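PDB 2ZWS: neutral ceramidase from Pseudomonas aeruginosa, which catalyses the zinc-dependent hydrolysis of the N-acyl bond of ceramide to sphingosine and a free fatty acid, and also the reverse synthesis. Local coordinates for residues 197-207 / 240-251. Residues are numbered along the deposited sequence; the frame is centred on the assembly and turned at random.
Sequences AISWFPVHSTS and AFAQTNAGNLSP. With ZN (zinc ion), chain B; GOL (glycerol), chain M.
The zinc site of the ceramidase is built where two parallel strands end: His204 follows one, the segment of Leu249 and Ser250 the other. His204 NE2 binds the zinc at 2.1 Å, with His97, Glu411 and Tyr448 completing the protein ligands. Its other ring nitrogen, ND1, donates to Leu249 O (2.8 Å), which also accepts from His204 N on the opposite face of the carbonyl plane; the ND1 bond and the zinc together fix the ring's rotation. The amide of Gln243 spans the backbone of Val203: OE1 receives Val203 N (3.1 Å) on a lone pair, while NE2, with two N-H groups, donates to Val203 O (2.8 Å) and also bonds to Thr96 O. A bend at chi2 (-76°) brings that amide back to the chain its CB points away from. Pro202, with no N-H to satisfy, packs CB on Ala246 CB (3.7 Å) and on Leu249 CD1. Upstream, Ser199 N donates to Ala240 O and Ser199 O accepts from Ala242 N; Ala242 CB, a single methyl, lets Trp200 CD1 come to 3.5 Å. Ser250 OG, the probable nucleophile, shares a water with Thr206 OG1. As in many alpha/beta enzymes, catalytic groups gather beyond the C-terminal ends of neighbouring parallel strands, here 194-200 and 238-242.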
ATOM      1  N   ALA A 197     -12.494   0.782  11.127  1.00 11.20           N
ATOM      2  CA  ALA A 197     -12.881   1.819  10.186  1.00 10.97           C
ATOM      3  C   ALA A 197     -11.993   1.791   8.966  1.00 10.47           C
ATOM      4  O   ALA A 197     -10.816   1.444   9.051  1.00 11.69           O
ATOM      5  CB  ALA A 197     -12.827   3.189  10.849  1.00 11.71           C
ATOM      6  N   ILE A 198     -12.562   2.217   7.849  1.00 10.66           N
ATOM      7  CA  ILE A 198     -11.789   2.469   6.628  1.00 10.57           C
ATOM      8  C   ILE A 198     -11.967   3.950   6.272  1.00 11.12           C
ATOM      9  O   ILE A 198     -13.100   4.426   6.133  1.00 11.34           O
ATOM     10  CB  ILE A 198     -12.270   1.604   5.427  1.00 11.10           C
ATOM     11  CG1 ILE A 198     -12.295   0.095   5.775  1.00 11.02           C
ATOM     12  CG2 ILE A 198     -11.421   1.919   4.173  1.00 12.00           C
ATOM     13  CD1 ILE A 198     -13.185  -0.709   4.822  1.00 12.36           C
ATOM     14  N   SER A 199     -10.844   4.654   6.156  1.00 12.07           N
ATOM     15  CA  SER A 199     -10.815   6.061   5.695  1.00 12.81           C
ATOM     16  C   SER A 199     -10.301   6.118   4.248  1.00 12.86           C
ATOM     17  O   SER A 199      -9.287   5.482   3.924  1.00 13.36           O
ATOM     18  CB  SER A 199      -9.876   6.894   6.586  1.00 14.03           C
ATOM     19  OG  SER A 199      -9.393   8.053   5.919  1.00 17.35           O
ATOM     20  N   TRP A 200     -10.999   6.854   3.376  1.00 12.61           N
ATOM     21  CA  TRP A 200     -10.514   7.065   1.999  1.00 12.08           C
ATOM     22  C   TRP A 200     -10.205   8.538   1.826  1.00 12.04           C
ATOM     23  O   TRP A 200     -11.071   9.402   2.040  1.00 12.70           O
ATOM     24  CB  TRP A 200     -11.571   6.701   0.952  1.00 12.30           C
ATOM     25  CG  TRP A 200     -11.821   5.234   0.791  1.00 12.83           C
ATOM     26  CD1 TRP A 200     -11.175   4.388  -0.058  1.00 12.72           C
ATOM     27  CD2 TRP A 200     -12.831   4.448   1.455  1.00 11.04           C
ATOM     28  NE1 TRP A 200     -11.693   3.115   0.043  1.00 12.40           N
ATOM     29  CE2 TRP A 200     -12.717   3.119   0.956  1.00 12.57           C
ATOM     30  CE3 TRP A 200     -13.830   4.735   2.414  1.00 12.67           C
ATOM     31  CZ2 TRP A 200     -13.551   2.077   1.376  1.00 13.40           C
ATOM     32  CZ3 TRP A 200     -14.665   3.674   2.848  1.00 13.27           C
ATOM     33  CH2 TRP A 200     -14.511   2.357   2.322  1.00 13.47           C
ATOM     34  N   PHE A 201      -8.973   8.829   1.445  1.00 12.14           N
ATOM     35  CA  PHE A 201      -8.539  10.215   1.244  1.00 11.89           C
ATOM     36  C   PHE A 201      -7.299  10.193   0.342  1.00 12.16           C
ATOM     37  O   PHE A 201      -6.396   9.396   0.591  1.00 13.50           O
ATOM     38  CB  PHE A 201      -8.200  10.898   2.577  1.00 12.71           C
ATOM     39  CG  PHE A 201      -7.603  12.259   2.411  1.00 12.49           C
ATOM     40  CD1 PHE A 201      -6.242  12.452   2.611  1.00 13.11           C
ATOM     41  CD2 PHE A 201      -8.403  13.367   2.091  1.00 13.42           C
ATOM     42  CE1 PHE A 201      -5.658  13.709   2.439  1.00 14.24           C
ATOM     43  CE2 PHE A 201      -7.823  14.648   1.900  1.00 14.15           C
ATOM     44  CZ  PHE A 201      -6.453  14.821   2.093  1.00 13.11           C
ATOM     45  N   PRO A 202      -7.253  11.033  -0.711  1.00 12.40           N
ATOM     46  CA  PRO A 202      -6.097  10.927  -1.622  1.00 12.41           C
ATOM     47  C   PRO A 202      -4.914  11.794  -1.232  1.00 13.48           C
ATOM     48  O   PRO A 202      -5.037  13.021  -1.137  1.00 13.50           O
ATOM     49  CB  PRO A 202      -6.670  11.395  -2.972  1.00 14.05           C
ATOM     50  CG  PRO A 202      -7.752  12.432  -2.559  1.00 12.47           C
ATOM     51  CD  PRO A 202      -8.247  12.037  -1.161  1.00 11.45           C
ATOM     52  N   VAL A 203      -3.760  11.159  -1.049  1.00 12.95           N
ATOM     53  CA  VAL A 203      -2.492  11.866  -0.856  1.00 12.95           C
ATOM     54  C   VAL A 203      -1.371  10.846  -1.018  1.00 13.41           C
ATOM     55  O   VAL A 203      -1.445   9.784  -0.401  1.00 13.39           O
ATOM     56  CB  VAL A 203      -2.412  12.602   0.530  1.00 13.77           C
ATOM     57  CG1 VAL A 203      -2.535  11.618   1.746  1.00 13.45           C
ATOM     58  CG2 VAL A 203      -1.140  13.475   0.604  1.00 14.58           C
ATOM     59  N   HIS A 204      -0.381  11.146  -1.859  1.00 13.18           N
ATOM     60  CA  HIS A 204       0.768  10.237  -1.979  1.00 13.43           C
ATOM     61  C   HIS A 204       1.387   9.926  -0.617  1.00 13.15           C
ATOM     62  O   HIS A 204       1.607  10.819   0.201  1.00 14.26           O
ATOM     63  CB  HIS A 204       1.847  10.769  -2.929  1.00 13.61           C
ATOM     64  CG  HIS A 204       1.706  10.274  -4.328  1.00 14.40           C
ATOM     65  ND1 HIS A 204       0.704  10.710  -5.177  1.00 14.33           N
ATOM     66  CD2 HIS A 204       2.439   9.374  -5.031  1.00 13.00           C
ATOM     67  CE1 HIS A 204       0.818  10.071  -6.334  1.00 13.43           C
ATOM     68  NE2 HIS A 204       1.856   9.251  -6.263  1.00 16.74           N
ATOM     69  N   SER A 205       1.688   8.647  -0.418  1.00 13.75           N
ATOM     70  CA  SER A 205       2.335   8.198   0.797  1.00 14.01           C
ATOM     71  C   SER A 205       3.857   8.206   0.602  1.00 14.26           C
ATOM     72  O   SER A 205       4.535   7.153   0.582  1.00 14.10           O
ATOM     73  CB  SER A 205       1.804   6.808   1.188  1.00 14.60           C
ATOM     74  OG  SER A 205       0.452   6.945   1.615  1.00 18.16           O
ATOM     75  N   THR A 206       4.381   9.424   0.505  1.00 14.28           N
ATOM     76  CA  THR A 206       5.771   9.659   0.094  1.00 13.72           C
ATOM     77  C   THR A 206       6.459  10.576   1.096  1.00 14.21           C
ATOM     78  O   THR A 206       7.426  11.255   0.767  1.00 15.64           O
ATOM     79  CB  THR A 206       5.821  10.348  -1.289  1.00 13.43           C
ATOM     80  OG1 THR A 206       4.943  11.489  -1.275  1.00 14.25           O
ATOM     81  CG2 THR A 206       5.386   9.411  -2.406  1.00 15.42           C
ATOM     82  N   SER A 207       5.943  10.636   2.324  1.00 12.74           N
ATOM     83  CA  SER A 207       6.616  11.444   3.345  1.00 13.55           C
ATOM     84  C   SER A 207       8.035  10.953   3.636  1.00 13.53           C
ATOM     85  O   SER A 207       8.911  11.755   3.940  1.00 14.05           O
ATOM     86  CB  SER A 207       5.791  11.476   4.631  1.00 13.40           C
ATOM     87  OG  SER A 207       4.545  12.119   4.392  1.00 14.13           O
ATOM     88  N   ALA A 240      -7.979   1.099   8.531  1.00 10.95           N
ATOM     89  CA  ALA A 240      -7.319   1.212   7.212  1.00 10.49           C
ATOM     90  C   ALA A 240      -7.411   2.665   6.709  1.00 11.20           C
ATOM     91  O   ALA A 240      -8.461   3.276   6.753  1.00 12.26           O
ATOM     92  CB  ALA A 240      -7.962   0.261   6.186  1.00 12.26           C
ATOM     93  N   PHE A 241      -6.292   3.191   6.210  1.00 11.44           N
ATOM     94  CA  PHE A 241      -6.282   4.447   5.495  1.00 11.09           C
ATOM     95  C   PHE A 241      -5.986   4.140   4.039  1.00 11.00           C
ATOM     96  O   PHE A 241      -4.842   3.767   3.683  1.00 11.89           O
ATOM     97  CB  PHE A 241      -5.275   5.416   6.125  1.00 11.69           C
ATOM     98  CG  PHE A 241      -5.800   6.019   7.379  1.00 10.98           C
ATOM     99  CD1 PHE A 241      -5.791   5.266   8.547  1.00 11.26           C
ATOM    100  CD2 PHE A 241      -6.365   7.299   7.389  1.00 11.87           C
ATOM    101  CE1 PHE A 241      -6.335   5.778   9.743  1.00 13.16           C
ATOM    102  CE2 PHE A 241      -6.897   7.820   8.588  1.00 12.88           C
ATOM    103  CZ  PHE A 241      -6.903   7.048   9.742  1.00 12.48           C
ATOM    104  N   ALA A 242      -7.035   4.261   3.224  1.00 10.73           N
ATOM    105  CA  ALA A 242      -7.018   3.935   1.797  1.00 11.38           C
ATOM    106  C   ALA A 242      -6.939   5.193   0.920  1.00 11.44           C
ATOM    107  O   ALA A 242      -7.183   6.327   1.385  1.00 12.51           O
ATOM    108  CB  ALA A 242      -8.263   3.144   1.418  1.00 11.93           C
ATOM    109  N   GLN A 243      -6.559   4.984  -0.334  1.00 12.78           N
ATOM    110  CA  GLN A 243      -6.472   6.060  -1.340  1.00 12.87           C
ATOM    111  C   GLN A 243      -7.762   6.259  -2.123  1.00 13.62           C
ATOM    112  O   GLN A 243      -8.592   5.356  -2.198  1.00 14.60           O
ATOM    113  CB  GLN A 243      -5.370   5.748  -2.370  1.00 12.49           C
ATOM    114  CG  GLN A 243      -3.979   5.732  -1.763  1.00 12.36           C
ATOM    115  CD  GLN A 243      -3.431   7.112  -1.481  1.00 11.34           C
ATOM    116  OE1 GLN A 243      -4.099   8.153  -1.710  1.00 12.56           O
ATOM    117  NE2 GLN A 243      -2.179   7.143  -1.024  1.00 11.59           N
ATOM    118  N   THR A 244      -7.925   7.447  -2.716  1.00 14.07           N
ATOM    119  CA  THR A 244      -8.919   7.632  -3.790  1.00 13.86           C
ATOM    120  C   THR A 244      -8.215   7.957  -5.117  1.00 14.27           C
ATOM    121  O   THR A 244      -7.575   7.085  -5.703  1.00 14.79           O
ATOM    122  CB  THR A 244     -10.049   8.638  -3.429  1.00 14.48           C
ATOM    123  OG1 THR A 244      -9.506   9.941  -3.205  1.00 14.89           O
ATOM    124  CG2 THR A 244     -10.779   8.180  -2.191  1.00 14.11           C
ATOM    125  N   ASN A 245      -8.322   9.205  -5.569  1.00 13.45           N
ATOM    126  CA  ASN A 245      -7.709   9.637  -6.804  1.00 12.97           C
ATOM    127  C   ASN A 245      -6.536  10.549  -6.411  1.00 12.83           C
ATOM    128  O   ASN A 245      -6.687  11.770  -6.278  1.00 13.68           O
ATOM    129  CB  ASN A 245      -8.730  10.351  -7.734  1.00 13.86           C
ATOM    130  CG  ASN A 245      -9.846  11.091  -6.970  1.00 14.26           C
ATOM    131  OD1 ASN A 245     -11.036  10.775  -7.131  1.00 14.71           O
ATOM    132  ND2 ASN A 245      -9.469  12.081  -6.160  1.00 14.13           N
ATOM    133  N   ALA A 246      -5.362   9.947  -6.235  1.00 12.63           N
ATOM    134  CA  ALA A 246      -4.179  10.654  -5.683  1.00 12.63           C
ATOM    135  C   ALA A 246      -3.056  10.877  -6.703  1.00 13.60           C
ATOM    136  O   ALA A 246      -1.948  11.288  -6.327  1.00 13.63           O
ATOM    137  CB  ALA A 246      -3.639   9.873  -4.478  1.00 13.10           C
ATOM    138  N   GLY A 247      -3.337  10.641  -7.982  1.00 13.40           N
ATOM    139  CA  GLY A 247      -2.291  10.643  -8.998  1.00 13.65           C
ATOM    140  C   GLY A 247      -1.461  11.919  -9.012  1.00 13.92           C
ATOM    141  O   GLY A 247      -0.242  11.882  -9.268  1.00 14.75           O
ATOM    142  N   ASN A 248      -2.112  13.058  -8.777  1.00 14.46           N
ATOM    143  CA  ASN A 248      -1.402  14.332  -8.837  1.00 14.12           C
ATOM    144  C   ASN A 248      -1.345  15.041  -7.483  1.00 14.70           C
ATOM    145  O   ASN A 248      -1.184  16.259  -7.420  1.00 15.65           O
ATOM    146  CB  ASN A 248      -1.967  15.272  -9.957  1.00 14.33           C
ATOM    147  CG  ASN A 248      -3.493  15.470  -9.865  1.00 15.19           C
ATOM    148  OD1 ASN A 248      -4.170  14.830  -9.047  1.00 14.29           O
ATOM    149  ND2 ASN A 248      -4.033  16.387 -10.688  1.00 16.72           N
ATOM    150  N   LEU A 249      -1.441  14.263  -6.394  1.00 13.96           N
ATOM    151  CA  LEU A 249      -1.483  14.827  -5.042  1.00 14.44           C
ATOM    152  C   LEU A 249      -0.332  14.333  -4.157  1.00 14.21           C
ATOM    153  O   LEU A 249      -0.161  13.123  -3.947  1.00 14.64           O
ATOM    154  CB  LEU A 249      -2.813  14.485  -4.360  1.00 14.37           C
ATOM    155  CG  LEU A 249      -4.076  15.135  -4.915  1.00 16.81           C
ATOM    156  CD1 LEU A 249      -5.294  14.460  -4.301  1.00 18.07           C
ATOM    157  CD2 LEU A 249      -4.089  16.595  -4.530  1.00 18.43           C
ATOM    158  N   SER A 250       0.401  15.290  -3.610  1.00 14.01           N
ATOM    159  CA  SER A 250       1.514  15.053  -2.694  1.00 15.40           C
ATOM    160  C   SER A 250       1.153  15.470  -1.271  1.00 14.91           C
ATOM    161  O   SER A 250       0.238  16.291  -1.052  1.00 14.01           O
ATOM    162  CB  SER A 250       2.692  15.950  -3.087  1.00 16.77           C
ATOM    163  OG  SER A 250       3.220  15.581  -4.340  1.00 20.60           O
ATOM    164  N   PRO A 251       1.916  14.987  -0.280  1.00 15.14           N
ATOM    165  CA  PRO A 251       1.732  15.549   1.066  1.00 15.13           C
ATOM    166  C   PRO A 251       1.991  17.059   1.027  1.00 15.52           C
ATOM    167  O   PRO A 251       2.875  17.562   0.282  1.00 16.92           O
ATOM    168  CB  PRO A 251       2.825  14.860   1.897  1.00 15.63           C
ATOM    169  CG  PRO A 251       3.115  13.591   1.131  1.00 17.40           C
ATOM    170  CD  PRO A 251       2.983  13.961  -0.324  1.00 15.32           C
TER
HETATM  171 ZN    ZN B 647       2.255   7.566  -7.473  1.00 14.79          ZN
HETATM  172  C1  GOL M 658       6.625  14.076  -0.602  1.00 38.33           C
HETATM  173  O1  GOL M 658       7.942  13.769  -0.185  1.00 37.74           O
HETATM  174  C2  GOL M 658       6.556  15.535  -1.046  1.00 36.75           C
HETATM  175  O2  GOL M 658       6.244  15.568  -2.410  1.00 38.27           O
HETATM  176  C3  GOL M 658       5.449  16.248  -0.277  1.00 39.29           C
HETATM  177  O3  GOL M 658       5.495  17.642  -0.452  1.00 32.77           O
HETATM  178  O   HOH W   1      -7.241   7.562   4.102  1.00 16.43           O
HETATM  179  O   HOH W   2       4.655  12.980  -3.955  1.00 16.38           O
HETATM  180  O   HOH W   3       4.331   7.222  -7.258  1.00 20.14           O